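Local structure of cellulase IBT99 (Metagenomes, 6WBT) at residues A[125-130]-A[146-151]; A[129-134]-A[160-165]; A[248-253]-A[270-275]. The protein probably hydrolyses 6-phospho-alpha-glucosides as a family 4 glycosyl hydrolase, using NAD and a manganese ion, with glucose-6-phosphate bound in the active site. All coordinates share one frame; numbering follows the deposited sequence.

How the contacts relate
Contacts 1 and 2 start from the same helix, 114-136, and share Gln-129 and Leu-130. From there contact 1 closes the shorter loop, reaching the turn at the end of strand 143-146. Contact 2 closes a longer one, to the turn that follows helix 151-161. Their centres lie 10 Å apart, and Val-128 packs on Leu-161 and Arg-162; together the two contacts join the helix to both ends of the connection between strands 143-146 and 167-170. Contact 3 comes later, in the C-terminal domain, and closes its own loop from 248-253 to 270-275. Its centre is about 28 Å from that of contact 1 and 36 Å from that of contact 2, across the chain's centre from the latter.

Contact 1: A[125-130]-A[146-151]; sequences YPMVQL and NYSNPA. With NAD (nicotinamide-adenine-dinucleotide), chain G; G6P (6-O-phosphono-alpha-D-glucopyranose), chain F.
The Asx turn at the end of strand 143-146 of the Rossmann-type domain is where Asn-146 and Ser-148 meet Met-127, a selenomethionine of helix 114-136. Asn-146 OD1 accepts from Ser-148 N at 2.9 Å, the donor standing above the carbonyl plane. Met-127 and Asn-146 reach toward each other from opposite directions: bends at chi2 (-62°) and chi3 (-54°) curl the Met-127 chain and put its CE 3.6 Å from Asn-146 ND2, while its SE lies 3.8 Å from Ser-148 OG. No hydrogen bond crosses the contact; Asn-146 ND2 is hydrogen-bonded to Asn-169 OD1. Tyr-147, within the turn, and Asn-149, just past it, face the ligands. Tyr-147 O takes a nearly straight bond from the nicotinamide amide N7N of NAD, 3.0 Å long. The bonds from Asn-149 ND2 to O3 of glucose-6-phosphate and to NAD O2D are weak; OD1 of the same residue accepts from Ala-151 N in a second Asx turn, past the cis peptide before Pro-150. Around the contact, Ile-167 of strand 167-170 packs on both Met-127 and Asn-146, Ala-84 of strand 81-84 touches Asn-146, and helix 151-161 starts directly after Pro-150.

Contact 2: A[129-134]-A[160-165]; sequences QLIDYC and KLRPKA
Helix 114-136 comes nearest the turn after helix 151-161 at Ile-131 and Ala-165, whose CA atoms are 6.7 Å apart; Arg-162, the first residue past helix 151-161, opens a type I beta turn ending at Ala-165, closed by a weak backbone bond from Ala-165 N to Arg-162 O. The inner part of the contact is apolar. Ile-131 touches two partners with its CG2 branch, which stands anti to its own backbone N: Arg-162 CG at 3.6 Å and Ala-165 CB also at 3.6 Å from CG2. Its other branch, ending in CD1, flanks the same Ala-165 methyl. Ile-131 and the aliphatic part of Arg-162 run past each other in opposite directions. The two helices lie on one side of the parallel part of the Rossmann-type sheet, and the turn leads from helix 151-161 toward strand 167-170 in the beta-alpha-beta crossover that began at strand 143-146. Farther out along its side chain, Arg-162 bends at chi2 (63°) and then runs extended to a salt bridge with Asp-132. Its NE donates to the syn lone pair of Asp-132 OD1 at 3.0 Å, with OD1 in the guanidinium plane, at its edge. The carboxylate is twisted 50° from that plane, so OD2, 2.8 Å from Arg-162 NH2, meets the guanidinium obliquely. Val-128, one turn before Asp-132 on the same helix, also packs on Arg-162, while Leu-130 and Cys-134 turn to Ile-82 of strand 81-84.

Contact 3: A[248-253]-A[270-275]; sequences FKNSAL and YLMPDS
The flat group at this contact is the side-chain amide of Asn-250, and the outer end of that amide is met by the methyl CE of Met-272, a selenomethionine. The amide and the selenoether chain run at a slant to one another, and no hydrogen bond crosses between the segments. Met-272 places CG beside its backbone N and stays extended to SE, then turns at chi3 (78°); this last bend brings CE into the angle between Asn-250 and Leu-253, with Leu-253 CB 4.2 Å from CE. Ile-254 of the same helix, 251-257, adds to the apolar surroundings of Met-272. Ser-275 barely touches Asn-250, and its hydroxyl turns back on its own segment: OG donates to Met-272 O at 3.2 Å, from above the carbonyl plane, tying Met-272 to the next turn of its segment. The aromatic rings of the two segments point elsewhere, Phe-248 to Trp-244, which belongs to the glucose-6-phosphate pocket, and Tyr-270 edge-to-face to Tyr-202. The second subunit also reaches this segment: its Leu-422 packs on Met-272, and its Ser-421 OG is hydrogen-bonded to Leu-271 O. The arrangement is loop-and-helix packing within the C-terminal domain of a family 4 glycosyl hydrolase, joining the junction of helices 242-249 and 251-257 to a segment of the subunit interface.

Contact 1: A[125-130]-A[146-151]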
loop_
_atom_site.group_PDB
_atom_site.type_symbol
_atom_site.label_atom_id
_atom_site.label_comp_id
_atom_site.label_asym_id
_atom_site.label_seq_id
_atom_site.Cartn_x
_atom_site.Cartn_y
_atom_site.Cartn_z
ATOM N N TYR A 125 -18.104 -25.252 -1.110
ATOM C CA TYR A 125 -18.570 -25.674 -2.427
ATOM C C TYR A 125 -20.093 -25.769 -2.525
ATOM O O TYR A 125 -20.649 -25.404 -3.569
ATOM C CB TYR A 125 -17.923 -27.005 -2.820
ATOM C CG TYR A 125 -16.496 -26.853 -3.295
ATOM C CD1 TYR A 125 -16.207 -26.169 -4.469
ATOM C CD2 TYR A 125 -15.439 -27.390 -2.573
ATOM C CE1 TYR A 125 -14.906 -26.022 -4.910
ATOM C CE2 TYR A 125 -14.133 -27.249 -3.007
ATOM C CZ TYR A 125 -13.873 -26.564 -4.176
ATOM O OH TYR A 125 -12.576 -26.421 -4.614
ATOM N N PRO A 126 -20.808 -26.257 -1.504
ATOM C CA PRO A 126 -22.279 -26.179 -1.567
ATOM C C PRO A 126 -22.806 -24.764 -1.727
ATOM O O PRO A 126 -23.841 -24.571 -2.377
ATOM C CB PRO A 126 -22.716 -26.802 -0.237
ATOM C CG PRO A 126 -21.649 -27.777 0.064
ATOM C CD PRO A 126 -20.372 -27.121 -0.388
HETATM N N MSE A 127 -22.131 -23.770 -1.159
HETATM C CA MSE A 127 -22.521 -22.376 -1.351
HETATM C C MSE A 127 -22.234 -21.926 -2.778
HETATM O O MSE A 127 -23.007 -21.173 -3.367
HETATM C CB MSE A 127 -21.799 -21.466 -0.357
HETATM C CG MSE A 127 -22.508 -21.314 0.978
HETATM SE SE MSE A 127 -24.268 -20.499 0.780
HETATM C CE MSE A 127 -23.744 -18.898 -0.205
ATOM N N VAL A 128 -21.110 -22.394 -3.328
ATOM C CA VAL A 128 -20.768 -22.069 -4.710
ATOM C C VAL A 128 -21.794 -22.669 -5.664
ATOM O O VAL A 128 -22.173 -22.048 -6.665
ATOM C CB VAL A 128 -19.338 -22.544 -5.032
ATOM C CG1 VAL A 128 -19.026 -22.348 -6.507
ATOM C CG2 VAL A 128 -18.327 -21.794 -4.175
ATOM N N GLN A 129 -22.268 -23.882 -5.363
ATOM C CA GLN A 129 -23.313 -24.490 -6.179
ATOM C C GLN A 129 -24.610 -23.697 -6.105
ATOM O O GLN A 129 -25.346 -23.618 -7.095
ATOM C CB GLN A 129 -23.545 -25.937 -5.743
ATOM C CG GLN A 129 -24.431 -26.732 -6.684
ATOM C CD GLN A 129 -24.528 -28.193 -6.294
ATOM O OE1 GLN A 129 -24.761 -28.525 -5.132
ATOM N NE2 GLN A 129 -24.346 -29.078 -7.268
ATOM N N LEU A 130 -24.905 -23.102 -4.945
ATOM C CA LEU A 130 -26.067 -22.227 -4.840
ATOM C C LEU A 130 -25.905 -20.992 -5.718
ATOM O O LEU A 130 -26.877 -20.503 -6.306
ATOM C CB LEU A 130 -26.289 -21.824 -3.382
ATOM C CG LEU A 130 -27.313 -20.719 -3.105
ATOM C CD1 LEU A 130 -28.697 -21.132 -3.570
ATOM C CD2 LEU A 130 -27.328 -20.358 -1.628
ATOM N N ASN A 146 -27.208 -13.961 1.993
ATOM C CA ASN A 146 -26.680 -15.122 2.695
ATOM C C ASN A 146 -26.393 -14.767 4.147
ATOM O O ASN A 146 -25.680 -13.799 4.428
ATOM C CB ASN A 146 -25.420 -15.625 1.999
ATOM C CG ASN A 146 -24.750 -16.756 2.751
ATOM O OD1 ASN A 146 -25.408 -17.563 3.409
ATOM N ND2 ASN A 146 -23.426 -16.817 2.666
ATOM N N TYR A 147 -26.955 -15.546 5.065
ATOM C CA TYR A 147 -26.633 -15.424 6.479
ATOM C C TYR A 147 -26.298 -16.782 7.078
ATOM O O TYR A 147 -26.432 -16.973 8.289
ATOM C CB TYR A 147 -27.775 -14.756 7.250
ATOM C CG TYR A 147 -29.123 -15.417 7.079
ATOM C CD1 TYR A 147 -29.953 -15.082 6.017
ATOM C CD2 TYR A 147 -29.573 -16.364 7.989
ATOM C CE1 TYR A 147 -31.188 -15.680 5.859
ATOM C CE2 TYR A 147 -30.806 -16.965 7.841
ATOM C CZ TYR A 147 -31.608 -16.620 6.774
ATOM O OH TYR A 147 -32.835 -17.221 6.629
ATOM N N SER A 148 -25.872 -17.730 6.248
ATOM C CA SER A 148 -25.454 -19.034 6.734
ATOM C C SER A 148 -24.006 -18.982 7.205
ATOM O O SER A 148 -23.176 -18.247 6.663
ATOM C CB SER A 148 -25.617 -20.094 5.644
ATOM O OG SER A 148 -24.905 -19.743 4.471
ATOM N N ASN A 149 -23.713 -19.771 8.224
ATOM C CA ASN A 149 -22.415 -19.785 8.875
ATOM C C ASN A 149 -21.553 -20.926 8.352
ATOM O O ASN A 149 -22.066 -21.921 7.830
ATOM C CB ASN A 149 -22.591 -19.917 10.391
ATOM C CG ASN A 149 -22.819 -18.581 11.070
ATOM O OD1 ASN A 149 -22.394 -17.538 10.573
ATOM N ND2 ASN A 149 -23.484 -18.607 12.219
ATOM N N PRO A 150 -20.217 -20.812 8.464
ATOM C CA PRO A 150 -19.471 -19.647 8.959
ATOM C C PRO A 150 -19.420 -18.520 7.935
ATOM O O PRO A 150 -18.813 -18.682 6.878
ATOM C CB PRO A 150 -18.067 -20.209 9.223
ATOM C CG PRO A 150 -18.230 -21.699 9.232
ATOM C CD PRO A 150 -19.332 -21.968 8.262
ATOM N N ALA A 151 -20.050 -17.388 8.262
ATOM C CA ALA A 151 -20.154 -16.290 7.307
ATOM C C ALA A 151 -18.788 -15.728 6.932
ATOM O O ALA A 151 -18.628 -15.170 5.842
ATOM C CB ALA A 151 -21.047 -15.187 7.872
HETATM P PA NAD G . -30.730 -26.857 10.749
HETATM O O1A NAD G . -29.705 -27.942 10.753
HETATM O O2A NAD G . -31.852 -26.949 11.730
HETATM O O5B NAD G . -31.326 -26.711 9.265
HETATM C C5B NAD G . -30.419 -26.485 8.151
HETATM C C4B NAD G . -31.095 -26.899 6.866
HETATM O O4B NAD G . -30.177 -26.734 5.753
HETATM C C3B NAD G . -31.572 -28.360 6.794
HETATM O O3B NAD G . -32.916 -28.401 6.331
HETATM C C2B NAD G . -30.630 -28.978 5.755
HETATM O O2B NAD G . -31.153 -30.116 5.105
HETATM C C1B NAD G . -30.419 -27.779 4.842
HETATM N N9A NAD G . -29.281 -27.906 3.938
HETATM C C8A NAD G . -28.079 -28.508 4.210
HETATM N N7A NAD G . -27.242 -28.482 3.203
HETATM C C5A NAD G . -27.938 -27.831 2.195
HETATM C C6A NAD G . -27.591 -27.495 0.872
HETATM N N6A NAD G . -26.416 -27.783 0.321
HETATM N N1A NAD G . -28.520 -26.848 0.129
HETATM C C2A NAD G . -29.702 -26.563 0.690
HETATM N N3A NAD G . -30.136 -26.829 1.919
HETATM C C4A NAD G . -29.199 -27.472 2.634
HETATM O O3 NAD G . -29.994 -25.447 10.949
HETATM P PN NAD G . -30.339 -24.164 11.849
HETATM O O1N NAD G . -31.746 -23.745 11.577
HETATM O O2N NAD G . -29.939 -24.441 13.260
HETATM O O5D NAD G . -29.334 -23.092 11.213
HETATM C C5D NAD G . -29.394 -22.876 9.781
HETATM C C4D NAD G . -28.210 -22.046 9.354
HETATM O O4D NAD G . -28.380 -20.694 9.838
HETATM C C3D NAD G . -26.847 -22.497 9.898
HETATM O O3D NAD G . -25.881 -22.468 8.857
HETATM C C2D NAD G . -26.570 -21.411 10.944
HETATM O O2D NAD G . -25.210 -21.290 11.328
HETATM C C1D NAD G . -27.110 -20.188 10.215
HETATM N N1N NAD G . -27.305 -19.023 11.122
HETATM C C2N NAD G . -26.444 -17.960 11.060
HETATM C C3N NAD G . -26.593 -16.878 11.914
HETATM C C7N NAD G . -25.645 -15.716 11.754
HETATM O O7N NAD G . -25.279 -15.096 12.748
HETATM N N7N NAD G . -25.273 -15.390 10.524
HETATM C C4N NAD G . -27.611 -16.900 12.861
HETATM C C5N NAD G . -28.493 -17.959 12.890
HETATM C C6N NAD G . -28.325 -19.008 12.012
HETATM C C1 G6P F . -25.984 -15.809 16.782
HETATM C C2 G6P F . -24.718 -16.074 15.971
HETATM C C3 G6P F . -24.819 -17.393 15.214
HETATM C C4 G6P F . -25.233 -18.517 16.156
HETATM C C5 G6P F . -26.511 -18.118 16.883
HETATM C C6 G6P F . -27.023 -19.213 17.815
HETATM O O1 G6P F . -27.086 -15.599 15.893
HETATM O O2 G6P F . -24.514 -15.006 15.040
HETATM O O3 G6P F . -23.555 -17.702 14.619
HETATM O O4 G6P F . -25.453 -19.720 15.411
HETATM O O5 G6P F . -26.267 -16.924 17.628
HETATM O O6 G6P F . -26.251 -20.404 17.677
HETATM P P G6P F . -26.798 -21.785 18.297
HETATM O O1P G6P F . -25.570 -22.442 18.876
HETATM O O2P G6P F . -27.413 -22.504 17.121
HETATM O O3P G6P F . -27.803 -21.335 19.331
#

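Contact 2: A[129-134]-A[160-165]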
loop_
_atom_site.group_PDB
_atom_site.type_symbol
_atom_site.label_atom_id
_atom_site.label_comp_id
_atom_site.label_asym_id
_atom_site.label_seq_id
_atom_site.Cartn_x
_atom_site.Cartn_y
_atom_site.Cartn_z
ATOM N N GLN A 129 -22.268 -23.882 -5.363
ATOM C CA GLN A 129 -23.313 -24.490 -6.179
ATOM C C GLN A 129 -24.610 -23.697 -6.105
ATOM O O GLN A 129 -25.346 -23.618 -7.095
ATOM C CB GLN A 129 -23.545 -25.937 -5.743
ATOM C CG GLN A 129 -24.431 -26.732 -6.684
ATOM C CD GLN A 129 -24.528 -28.193 -6.294
ATOM O OE1 GLN A 129 -24.761 -28.525 -5.132
ATOM N NE2 GLN A 129 -24.346 -29.078 -7.268
ATOM N N LEU A 130 -24.905 -23.102 -4.945
ATOM C CA LEU A 130 -26.067 -22.227 -4.840
ATOM C C LEU A 130 -25.905 -20.992 -5.718
ATOM O O LEU A 130 -26.877 -20.503 -6.306
ATOM C CB LEU A 130 -26.289 -21.824 -3.382
ATOM C CG LEU A 130 -27.313 -20.719 -3.105
ATOM C CD1 LEU A 130 -28.697 -21.132 -3.570
ATOM C CD2 LEU A 130 -27.328 -20.358 -1.628
ATOM N N ILE A 131 -24.678 -20.478 -5.821
ATOM C CA ILE A 131 -24.421 -19.316 -6.666
ATOM C C ILE A 131 -24.660 -19.663 -8.130
ATOM O O ILE A 131 -25.324 -18.920 -8.864
ATOM C CB ILE A 131 -22.990 -18.795 -6.440
ATOM C CG1 ILE A 131 -22.795 -18.354 -4.986
ATOM C CG2 ILE A 131 -22.683 -17.658 -7.399
ATOM C CD1 ILE A 131 -23.563 -17.108 -4.612
ATOM N N ASP A 132 -24.125 -20.804 -8.573
ATOM C CA ASP A 132 -24.260 -21.195 -9.973
ATOM C C ASP A 132 -25.704 -21.519 -10.336
ATOM O O ASP A 132 -26.091 -21.389 -11.503
ATOM C CB ASP A 132 -23.351 -22.387 -10.271
ATOM C CG ASP A 132 -21.884 -22.064 -10.064
ATOM O OD1 ASP A 132 -21.471 -20.932 -10.393
ATOM O OD2 ASP A 132 -21.144 -22.938 -9.568
ATOM N N TYR A 133 -26.511 -21.945 -9.360
ATOM C CA TYR A 133 -27.935 -22.146 -9.614
ATOM C C TYR A 133 -28.608 -20.836 -9.999
ATOM O O TYR A 133 -29.389 -20.781 -10.957
ATOM C CB TYR A 133 -28.611 -22.749 -8.381
ATOM C CG TYR A 133 -28.418 -24.239 -8.226
ATOM C CD1 TYR A 133 -28.292 -25.063 -9.336
ATOM C CD2 TYR A 133 -28.367 -24.821 -6.967
ATOM C CE1 TYR A 133 -28.119 -26.426 -9.197
ATOM C CE2 TYR A 133 -28.193 -26.184 -6.817
ATOM C CZ TYR A 133 -28.070 -26.981 -7.935
ATOM O OH TYR A 133 -27.896 -28.338 -7.790
ATOM N N CYS A 134 -28.310 -19.763 -9.263
ATOM C CA CYS A 134 -28.958 -18.484 -9.521
ATOM C C CYS A 134 -28.393 -17.802 -10.759
ATOM O O CYS A 134 -29.119 -17.081 -11.453
ATOM C CB CYS A 134 -28.824 -17.577 -8.301
ATOM S SG CYS A 134 -29.481 -18.297 -6.781
ATOM N N LYS A 160 -13.741 -15.128 -3.770
ATOM C CA LYS A 160 -12.605 -15.539 -4.585
ATOM C C LYS A 160 -13.037 -16.390 -5.771
ATOM O O LYS A 160 -12.489 -16.246 -6.870
ATOM C CB LYS A 160 -11.588 -16.304 -3.735
ATOM C CG LYS A 160 -10.345 -16.719 -4.504
ATOM C CD LYS A 160 -9.187 -17.024 -3.568
ATOM C CE LYS A 160 -7.913 -17.302 -4.353
ATOM N NZ LYS A 160 -6.710 -17.429 -3.482
ATOM N N LEU A 161 -14.002 -17.288 -5.573
ATOM C CA LEU A 161 -14.386 -18.185 -6.658
ATOM C C LEU A 161 -15.404 -17.529 -7.584
ATOM O O LEU A 161 -15.276 -17.604 -8.812
ATOM C CB LEU A 161 -14.922 -19.496 -6.083
ATOM C CG LEU A 161 -13.889 -20.407 -5.418
ATOM C CD1 LEU A 161 -14.568 -21.566 -4.713
ATOM C CD2 LEU A 161 -12.880 -20.920 -6.441
ATOM N N ARG A 162 -16.412 -16.870 -7.012
ATOM C CA ARG A 162 -17.483 -16.211 -7.757
ATOM C C ARG A 162 -17.491 -14.738 -7.364
ATOM O O ARG A 162 -18.341 -14.300 -6.574
ATOM C CB ARG A 162 -18.836 -16.867 -7.483
ATOM C CG ARG A 162 -19.252 -17.908 -8.512
ATOM C CD ARG A 162 -18.301 -19.091 -8.548
ATOM N NE ARG A 162 -18.790 -20.153 -9.422
ATOM C CZ ARG A 162 -18.098 -21.245 -9.726
ATOM N NH1 ARG A 162 -16.882 -21.418 -9.229
ATOM N NH2 ARG A 162 -18.618 -22.165 -10.528
ATOM N N PRO A 163 -16.557 -13.942 -7.893
ATOM C CA PRO A 163 -16.508 -12.524 -7.506
ATOM C C PRO A 163 -17.673 -11.713 -8.047
ATOM O O PRO A 163 -18.029 -10.690 -7.449
ATOM C CB PRO A 163 -15.171 -12.044 -8.090
ATOM C CG PRO A 163 -14.409 -13.297 -8.447
ATOM C CD PRO A 163 -15.455 -14.302 -8.799
ATOM N N LYS A 164 -18.275 -12.134 -9.157
ATOM C CA LYS A 164 -19.375 -11.407 -9.776
ATOM C C LYS A 164 -20.737 -11.782 -9.205
ATOM O O LYS A 164 -21.756 -11.291 -9.703
ATOM C CB LYS A 164 -19.378 -11.646 -11.290
ATOM C CG LYS A 164 -18.099 -11.226 -11.996
ATOM C CD LYS A 164 -17.924 -9.716 -11.989
ATOM C CE LYS A 164 -16.744 -9.300 -12.850
ATOM N NZ LYS A 164 -16.904 -9.756 -14.259
ATOM N N ALA A 165 -20.780 -12.629 -8.180
ATOM C CA ALA A 165 -22.052 -13.085 -7.637
ATOM C C ALA A 165 -22.798 -11.942 -6.961
ATOM O O ALA A 165 -22.208 -11.129 -6.244
ATOM C CB ALA A 165 -21.825 -14.222 -6.641
#

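Contact 3: A[248-253]-A[270-275]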
loop_
_atom_site.group_PDB
_atom_site.type_symbol
_atom_site.label_atom_id
_atom_site.label_comp_id
_atom_site.label_asym_id
_atom_site.label_seq_id
_atom_site.Cartn_x
_atom_site.Cartn_y
_atom_site.Cartn_z
ATOM N N PHE A 248 -22.827 -13.675 27.289
ATOM C CA PHE A 248 -22.864 -12.216 27.342
ATOM C C PHE A 248 -22.112 -11.675 28.553
ATOM O O PHE A 248 -21.498 -10.606 28.470
ATOM C CB PHE A 248 -24.309 -11.723 27.360
ATOM C CG PHE A 248 -25.012 -11.845 26.039
ATOM C CD1 PHE A 248 -24.305 -11.778 24.850
ATOM C CD2 PHE A 248 -26.384 -12.027 25.987
ATOM C CE1 PHE A 248 -24.955 -11.891 23.634
ATOM C CE2 PHE A 248 -27.038 -12.140 24.778
ATOM C CZ PHE A 248 -26.324 -12.072 23.598
ATOM N N LYS A 249 -22.147 -12.391 29.676
ATOM C CA LYS A 249 -21.504 -11.922 30.897
ATOM C C LYS A 249 -19.988 -12.073 30.866
ATOM O O LYS A 249 -19.306 -11.476 31.708
ATOM C CB LYS A 249 -22.082 -12.665 32.105
ATOM C CG LYS A 249 -21.912 -11.934 33.428
ATOM C CD LYS A 249 -22.632 -12.655 34.556
ATOM C CE LYS A 249 -24.137 -12.674 34.334
ATOM N NZ LYS A 249 -24.722 -11.304 34.325
ATOM N N ASN A 250 -19.444 -12.845 29.924
ATOM C CA ASN A 250 -17.997 -12.965 29.792
ATOM C C ASN A 250 -17.360 -11.737 29.157
ATOM O O ASN A 250 -16.138 -11.574 29.249
ATOM C CB ASN A 250 -17.637 -14.207 28.973
ATOM C CG ASN A 250 -17.276 -15.394 29.841
ATOM O OD1 ASN A 250 -18.122 -16.228 30.157
ATOM N ND2 ASN A 250 -16.009 -15.475 30.235
ATOM N N SER A 251 -18.153 -10.873 28.519
ATOM C CA SER A 251 -17.614 -9.666 27.904
ATOM C C SER A 251 -17.124 -8.651 28.925
ATOM O O SER A 251 -16.456 -7.685 28.539
ATOM C CB SER A 251 -18.670 -9.023 27.003
ATOM O OG SER A 251 -19.082 -9.913 25.981
ATOM N N ALA A 252 -17.437 -8.841 30.210
ATOM C CA ALA A 252 -16.978 -7.909 31.234
ATOM C C ALA A 252 -15.462 -7.946 31.376
ATOM O O ALA A 252 -14.820 -6.899 31.521
ATOM C CB ALA A 252 -17.651 -8.225 32.570
ATOM N N LEU A 253 -14.874 -9.143 31.336
ATOM C CA LEU A 253 -13.424 -9.257 31.458
ATOM C C LEU A 253 -12.719 -8.681 30.237
ATOM O O LEU A 253 -11.702 -7.989 30.369
ATOM C CB LEU A 253 -13.024 -10.719 31.668
ATOM C CG LEU A 253 -13.253 -11.351 33.045
ATOM C CD1 LEU A 253 -12.719 -10.447 34.149
ATOM C CD2 LEU A 253 -14.718 -11.701 33.284
ATOM N N TYR A 270 -11.612 -16.764 21.419
ATOM C CA TYR A 270 -10.261 -16.482 20.946
ATOM C C TYR A 270 -9.368 -15.942 22.057
ATOM O O TYR A 270 -8.250 -16.429 22.251
ATOM C CB TYR A 270 -10.306 -15.494 19.778
ATOM C CG TYR A 270 -10.887 -16.071 18.508
ATOM C CD1 TYR A 270 -10.091 -16.785 17.622
ATOM C CD2 TYR A 270 -12.229 -15.904 18.195
ATOM C CE1 TYR A 270 -10.617 -17.316 16.459
ATOM C CE2 TYR A 270 -12.762 -16.431 17.035
ATOM C CZ TYR A 270 -11.953 -17.136 16.171
ATOM O OH TYR A 270 -12.478 -17.663 15.014
ATOM N N LEU A 271 -9.843 -14.935 22.790
ATOM C CA LEU A 271 -9.053 -14.356 23.868
ATOM C C LEU A 271 -9.057 -15.212 25.126
ATOM O O LEU A 271 -8.135 -15.092 25.941
ATOM C CB LEU A 271 -9.563 -12.952 24.201
ATOM C CG LEU A 271 -9.451 -11.918 23.081
ATOM C CD1 LEU A 271 -10.019 -10.581 23.525
ATOM C CD2 LEU A 271 -8.005 -11.769 22.633
HETATM N N MSE A 272 -10.064 -16.061 25.307
HETATM C CA MSE A 272 -10.142 -16.902 26.496
HETATM C C MSE A 272 -10.491 -18.359 26.179
HETATM O O MSE A 272 -11.544 -18.842 26.592
HETATM C CB MSE A 272 -11.175 -16.331 27.475
HETATM C CG MSE A 272 -10.961 -14.865 27.830
HETATM SE SE MSE A 272 -12.548 -13.999 28.566
HETATM C CE MSE A 272 -12.478 -14.700 30.383
ATOM N N PRO A 273 -9.616 -19.064 25.452
ATOM C CA PRO A 273 -9.877 -20.491 25.213
ATOM C C PRO A 273 -9.734 -21.341 26.463
ATOM O O PRO A 273 -10.348 -22.412 26.540
ATOM C CB PRO A 273 -8.837 -20.867 24.149
ATOM C CG PRO A 273 -7.730 -19.905 24.367
ATOM C CD PRO A 273 -8.388 -18.616 24.773
ATOM N N ASP A 274 -8.944 -20.897 27.444
ATOM C CA ASP A 274 -8.807 -21.653 28.686
ATOM C C ASP A 274 -10.138 -21.747 29.422
ATOM O O ASP A 274 -10.549 -22.832 29.851
ATOM C CB ASP A 274 -7.746 -21.009 29.580
ATOM C CG ASP A 274 -6.344 -21.486 29.260
ATOM O OD1 ASP A 274 -6.201 -22.416 28.438
ATOM O OD2 ASP A 274 -5.383 -20.933 29.835
ATOM N N SER A 275 -10.830 -20.617 29.572
ATOM C CA SER A 275 -12.076 -20.596 30.327
ATOM C C SER A 275 -13.245 -21.215 29.572
ATOM O O SER A 275 -14.330 -21.343 30.149
ATOM C CB SER A 275 -12.424 -19.160 30.721
ATOM O OG SER A 275 -12.632 -18.354 29.575
#